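Local coordinates for tail protein, 43 kDa (Neisseria meningitidis MC58, PDB 3D37) that is of unknown function but probably forms part of the baseplate hub of a Mu-like phage tail, at residues S11-G16 / E60-G65; P52-E57 / G74-G79. One frame throughout, in Å; residues are numbered along the deposited sequence.

Contact 1: S11-G16 / E60-G65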
loop_
_atom_site.group_PDB
_atom_site.type_symbol
_atom_site.label_atom_id
_atom_site.label_comp_id
_atom_site.label_asym_id
_atom_site.label_seq_id
_atom_site.Cartn_x
_atom_site.Cartn_y
_atom_site.Cartn_z
ATOM N N SER A 11 -9.275 17.283 -25.320
ATOM C CA SER A 11 -8.614 18.551 -25.020
ATOM C C SER A 11 -9.455 19.543 -24.219
ATOM O O SER A 11 -10.684 19.475 -24.188
ATOM C CB SER A 11 -8.153 19.251 -26.289
ATOM O OG SER A 11 -9.273 19.544 -27.055
ATOM N N VAL A 12 -8.753 20.485 -23.590
ATOM C CA VAL A 12 -9.343 21.657 -22.976
ATOM C C VAL A 12 -8.951 22.755 -23.920
ATOM O O VAL A 12 -7.780 23.070 -24.025
ATOM C CB VAL A 12 -8.801 21.884 -21.547
ATOM C CG1 VAL A 12 -9.343 23.193 -20.927
ATOM C CG2 VAL A 12 -9.133 20.697 -20.682
ATOM N N ARG A 13 -9.923 23.280 -24.661
ATOM C CA ARG A 13 -9.678 24.325 -25.617
ATOM C C ARG A 13 -9.835 25.682 -24.927
ATOM O O ARG A 13 -10.890 25.974 -24.384
ATOM C CB ARG A 13 -10.699 24.205 -26.756
ATOM C CG ARG A 13 -10.294 24.870 -28.000
ATOM C CD ARG A 13 -11.403 24.743 -29.048
ATOM N NE ARG A 13 -11.352 23.431 -29.698
ATOM C CZ ARG A 13 -12.355 22.896 -30.394
ATOM N NH1 ARG A 13 -13.518 23.470 -30.447
ATOM N NH2 ARG A 13 -12.192 21.745 -31.019
ATOM N N VAL A 14 -8.767 26.479 -24.905
ATOM C CA VAL A 14 -8.792 27.815 -24.317
ATOM C C VAL A 14 -8.080 28.766 -25.279
ATOM O O VAL A 14 -6.881 28.537 -25.608
ATOM C CB VAL A 14 -7.984 27.891 -22.988
ATOM C CG1 VAL A 14 -7.907 29.358 -22.520
ATOM C CG2 VAL A 14 -8.536 26.980 -21.919
ATOM N N GLY A 15 -8.769 29.821 -25.710
ATOM C CA GLY A 15 -8.173 30.788 -26.634
ATOM C C GLY A 15 -7.633 30.062 -27.854
ATOM O O GLY A 15 -6.421 30.080 -28.124
ATOM N N GLY A 16 -8.550 29.355 -28.534
ATOM C CA GLY A 16 -8.270 28.622 -29.777
ATOM C C GLY A 16 -7.245 27.520 -29.633
ATOM O O GLY A 16 -7.048 26.717 -30.550
ATOM N N GLU A 60 -13.657 25.009 -23.492
ATOM C CA GLU A 60 -14.502 23.932 -23.978
ATOM C C GLU A 60 -13.755 22.642 -23.780
ATOM O O GLU A 60 -12.531 22.584 -23.929
ATOM C CB GLU A 60 -14.873 24.154 -25.465
ATOM C CG GLU A 60 -15.820 25.304 -25.638
ATOM C CD GLU A 60 -15.875 25.829 -27.086
ATOM O OE1 GLU A 60 -14.861 25.765 -27.771
ATOM O OE2 GLU A 60 -16.943 26.305 -27.537
ATOM N N VAL A 61 -14.487 21.604 -23.382
ATOM C CA VAL A 61 -13.902 20.317 -23.224
ATOM C C VAL A 61 -14.281 19.566 -24.501
ATOM O O VAL A 61 -15.408 19.589 -24.900
ATOM C CB VAL A 61 -14.394 19.617 -21.953
ATOM C CG1 VAL A 61 -13.788 18.096 -21.872
ATOM C CG2 VAL A 61 -14.090 20.511 -20.689
ATOM N N VAL A 62 -13.314 18.959 -25.175
ATOM C CA VAL A 62 -13.584 18.397 -26.503
ATOM C C VAL A 62 -13.060 16.964 -26.533
ATOM O O VAL A 62 -11.947 16.690 -26.111
ATOM C CB VAL A 62 -12.934 19.263 -27.644
ATOM C CG1 VAL A 62 -13.506 18.885 -29.042
ATOM C CG2 VAL A 62 -13.172 20.741 -27.401
ATOM N N ILE A 63 -13.885 16.059 -27.017
ATOM C CA ILE A 63 -13.482 14.673 -27.244
ATOM C C ILE A 63 -13.685 14.387 -28.745
ATOM O O ILE A 63 -14.793 14.512 -29.245
ATOM C CB ILE A 63 -14.320 13.674 -26.385
ATOM C CG1 ILE A 63 -14.274 14.060 -24.886
ATOM C CG2 ILE A 63 -13.887 12.159 -26.683
ATOM C CD1 ILE A 63 -14.945 13.090 -23.936
ATOM N N ASP A 64 -12.608 14.018 -29.426
ATOM C CA ASP A 64 -12.602 13.710 -30.880
ATOM C C ASP A 64 -13.327 14.778 -31.631
ATOM O O ASP A 64 -14.195 14.471 -32.442
ATOM C CB ASP A 64 -13.268 12.348 -31.195
ATOM C CG ASP A 64 -12.466 11.183 -30.746
ATOM O OD1 ASP A 64 -11.212 11.314 -30.633
ATOM O OD2 ASP A 64 -13.093 10.105 -30.538
ATOM N N GLY A 65 -12.981 16.034 -31.333
ATOM C CA GLY A 65 -13.550 17.195 -32.001
ATOM C C GLY A 65 -14.962 17.498 -31.652
ATOM O O GLY A 65 -15.538 18.422 -32.198
#
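R13 and E60 face each other as a hydrogen-bonded pair where strands 11-14 and 60-63 run antiparallel, and S11 pairs with V62 in the same way. Four backbone bonds join the strands. S11 N gives to V62 O at 2.8 Å, and V62 N returns to S11 O. R13 N gives to E60 O at 2.8 Å, while E60 N to R13 O is longer at 3.1 Å. V12 and V61 form the non-hydrogen-bonded pair between them. Here CA-H groups approach carbonyls: V61 CA lies 3.5 Å from S11 O.

The charged contact is looser. R13 NH1 and E60 OE1 make a long salt bridge of 3.8 Å, with guanidinium and carboxylate planes 74° apart. R13 NE has a closer tie to E18, which also accepts from S11 OG.

The van der Waals contacts centre on V62. R13 CG is anti to the backbone N (chi1 -159°), the chain then bends at chi3, and the guanidinium ends with one face against V62. V62 CG2 sits over the centre of that face, 3.8 Å from R13 CZ. V62 CG1 touches R13 NH2 at 3.7 Å. S11 OG lies 3.7 Å from V62 CB. On the other sheet face V12 and V61 both pack on F40.

The two strands belong to the N-terminal GpP-like domain, of the phage-barrel clan. The backbone carries the pairing. E18 and V62 probably help to fix the R13 guanidinium, and the distance to E60 suggests that this pair adds only a modest electrostatic attraction.

Contact 2: P52-E57 / G74-G79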
loop_
_atom_site.group_PDB
_atom_site.type_symbol
_atom_site.label_atom_id
_atom_site.label_comp_id
_atom_site.label_asym_id
_atom_site.label_seq_id
_atom_site.Cartn_x
_atom_site.Cartn_y
_atom_site.Cartn_z
ATOM N N PRO A 52 1.471 28.507 -18.056
ATOM C CA PRO A 52 0.549 29.615 -18.295
ATOM C C PRO A 52 -0.665 29.591 -17.324
ATOM O O PRO A 52 -1.259 28.540 -17.124
ATOM C CB PRO A 52 0.111 29.365 -19.745
ATOM C CG PRO A 52 0.198 27.835 -19.914
ATOM C CD PRO A 52 1.073 27.285 -18.797
ATOM N N ASP A 53 -1.020 30.716 -16.716
ATOM C CA ASP A 53 -2.230 30.749 -15.864
ATOM C C ASP A 53 -3.544 30.837 -16.688
ATOM O O ASP A 53 -3.880 31.888 -17.252
ATOM C CB ASP A 53 -2.176 31.865 -14.812
ATOM C CG ASP A 53 -3.417 31.864 -13.868
ATOM O OD1 ASP A 53 -4.012 30.803 -13.609
ATOM O OD2 ASP A 53 -3.801 32.939 -13.370
ATOM N N LEU A 54 -4.284 29.727 -16.712
ATOM C CA LEU A 54 -5.555 29.634 -17.423
ATOM C C LEU A 54 -6.746 29.798 -16.476
ATOM O O LEU A 54 -7.863 29.721 -16.915
ATOM C CB LEU A 54 -5.685 28.284 -18.162
ATOM C CG LEU A 54 -4.553 27.815 -19.074
ATOM C CD1 LEU A 54 -4.781 26.391 -19.511
ATOM C CD2 LEU A 54 -4.402 28.725 -20.273
ATOM N N SER A 55 -6.508 30.026 -15.184
ATOM C CA SER A 55 -7.603 30.166 -14.236
ATOM C C SER A 55 -8.424 31.376 -14.605
ATOM O O SER A 55 -7.889 32.443 -14.964
ATOM C CB SER A 55 -7.116 30.259 -12.771
ATOM O OG SER A 55 -6.266 31.405 -12.577
ATOM N N GLY A 56 -9.741 31.190 -14.552
ATOM C CA GLY A 56 -10.669 32.207 -14.912
ATOM C C GLY A 56 -10.932 32.326 -16.391
ATOM O O GLY A 56 -11.739 33.150 -16.772
ATOM N N GLU A 57 -10.264 31.526 -17.219
ATOM C CA GLU A 57 -10.466 31.537 -18.687
ATOM C C GLU A 57 -11.672 30.679 -19.092
ATOM O O GLU A 57 -11.967 29.679 -18.464
ATOM C CB GLU A 57 -9.242 30.951 -19.406
ATOM C CG GLU A 57 -7.979 31.777 -19.341
ATOM C CD GLU A 57 -8.165 33.095 -19.972
ATOM O OE1 GLU A 57 -8.842 33.141 -21.015
ATOM O OE2 GLU A 57 -7.689 34.109 -19.408
ATOM N N GLY A 74 -11.935 27.244 -13.075
ATOM C CA GLY A 74 -12.051 27.858 -11.782
ATOM C C GLY A 74 -10.749 27.849 -11.036
ATOM O O GLY A 74 -10.502 28.703 -10.213
ATOM N N SER A 75 -9.918 26.857 -11.269
ATOM C CA SER A 75 -8.711 26.747 -10.507
ATOM C C SER A 75 -7.632 25.963 -11.218
ATOM O O SER A 75 -7.886 25.140 -12.098
ATOM C CB SER A 75 -8.978 26.175 -9.110
ATOM O OG SER A 75 -9.154 24.801 -9.090
ATOM N N GLN A 76 -6.407 26.278 -10.838
ATOM C CA GLN A 76 -5.226 25.670 -11.432
ATOM C C GLN A 76 -4.183 25.420 -10.375
ATOM O O GLN A 76 -3.934 26.261 -9.525
ATOM C CB GLN A 76 -4.688 26.594 -12.559
ATOM C CG GLN A 76 -3.426 26.038 -13.268
ATOM C CD GLN A 76 -2.996 26.892 -14.486
ATOM O OE1 GLN A 76 -3.816 27.398 -15.239
ATOM N NE2 GLN A 76 -1.700 27.058 -14.645
ATOM N N ARG A 77 -3.544 24.259 -10.437
ATOM C CA ARG A 77 -2.425 23.925 -9.589
ATOM C C ARG A 77 -1.176 23.480 -10.406
ATOM O O ARG A 77 -1.256 22.730 -11.397
ATOM C CB ARG A 77 -2.836 22.837 -8.597
ATOM C CG ARG A 77 -3.915 23.235 -7.619
ATOM C CD ARG A 77 -4.755 22.066 -7.174
ATOM N NE ARG A 77 -5.553 21.602 -8.317
ATOM C CZ ARG A 77 -6.678 22.186 -8.746
ATOM N NH1 ARG A 77 -7.202 23.233 -8.101
ATOM N NH2 ARG A 77 -7.269 21.704 -9.813
ATOM N N HIS A 78 -0.024 23.998 -10.015
ATOM C CA HIS A 78 1.233 23.414 -10.430
ATOM C C HIS A 78 2.023 22.899 -9.231
ATOM O O HIS A 78 2.224 23.598 -8.226
ATOM C CB HIS A 78 2.071 24.404 -11.260
ATOM C CG HIS A 78 3.281 23.755 -11.859
ATOM N ND1 HIS A 78 4.575 24.106 -11.517
ATOM C CD2 HIS A 78 3.387 22.703 -12.710
ATOM C CE1 HIS A 78 5.422 23.317 -12.163
ATOM N NE2 HIS A 78 4.726 22.465 -12.897
ATOM N N GLY A 79 2.441 21.662 -9.315
ATOM C CA GLY A 79 3.226 21.041 -8.270
ATOM C C GLY A 79 4.458 20.382 -8.853
ATOM O O GLY A 79 4.373 19.771 -9.923
#
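Q76 reaches from strand segment 74-79 to the loop 52-57 and grips its backbone with a primary amide. The loop holds an Asx turn at D53 and a type II beta turn from L54 to E57.

Within strand 66-81, G74 and S75 both face S90, a classic beta bulge. S75 points away from the loop, yet its CA lies 4.5 Å from S55 CB. Its OG takes a bond from R77 NH1, in the guanidinium plane.

Q76 points toward the loop. CG is anti to the backbone N (chi1 -180°), and the chain stays extended beyond it. The amide then works at both ends. Q76 OE1 accepts from L54 N at 2.8 Å, with the donor tilted 23° from the amide carbonyl plane. Q76 NE2 gives to P52 O at 2.9 Å. P52 O lies in the Q76 amide plane, while NE2 stands above the P52 carbonyl plane, 41° out of it. W207 of the second subunit packs on Q76 and on D53.

From S75 to G79 the strand pairs antiparallel with a strand of that subunit, continuing the sheet across the interface.

Within the loop, D53 OD1 accepts twice. S55 N meets D53 OD1 from above the carboxylate plane at 3.1 Å. S55 OG gives to D53 OD1 at 2.6 Å, on the syn lone pair of that carboxylate oxygen.

Contacts 1 and 2 lie in the same N-terminal domain, with centres about 16 Å apart. Their segments alternate along the chain. Strands 58-63 and 66-81 are consecutive and antiparallel, so the sheet itself connects the two. The contacts also touch through side chains. V14 CG1, at the end of strand 11-14, packs against E57 CB at 3.7 Å and against L54 CD2 at 4.2 Å. Contact 1 is buried within one subunit and meets no other chain of the assembly. Contact 2 is partly buried and lies at the interface with the second subunit. No active site or ligand is known for either contact to relate to.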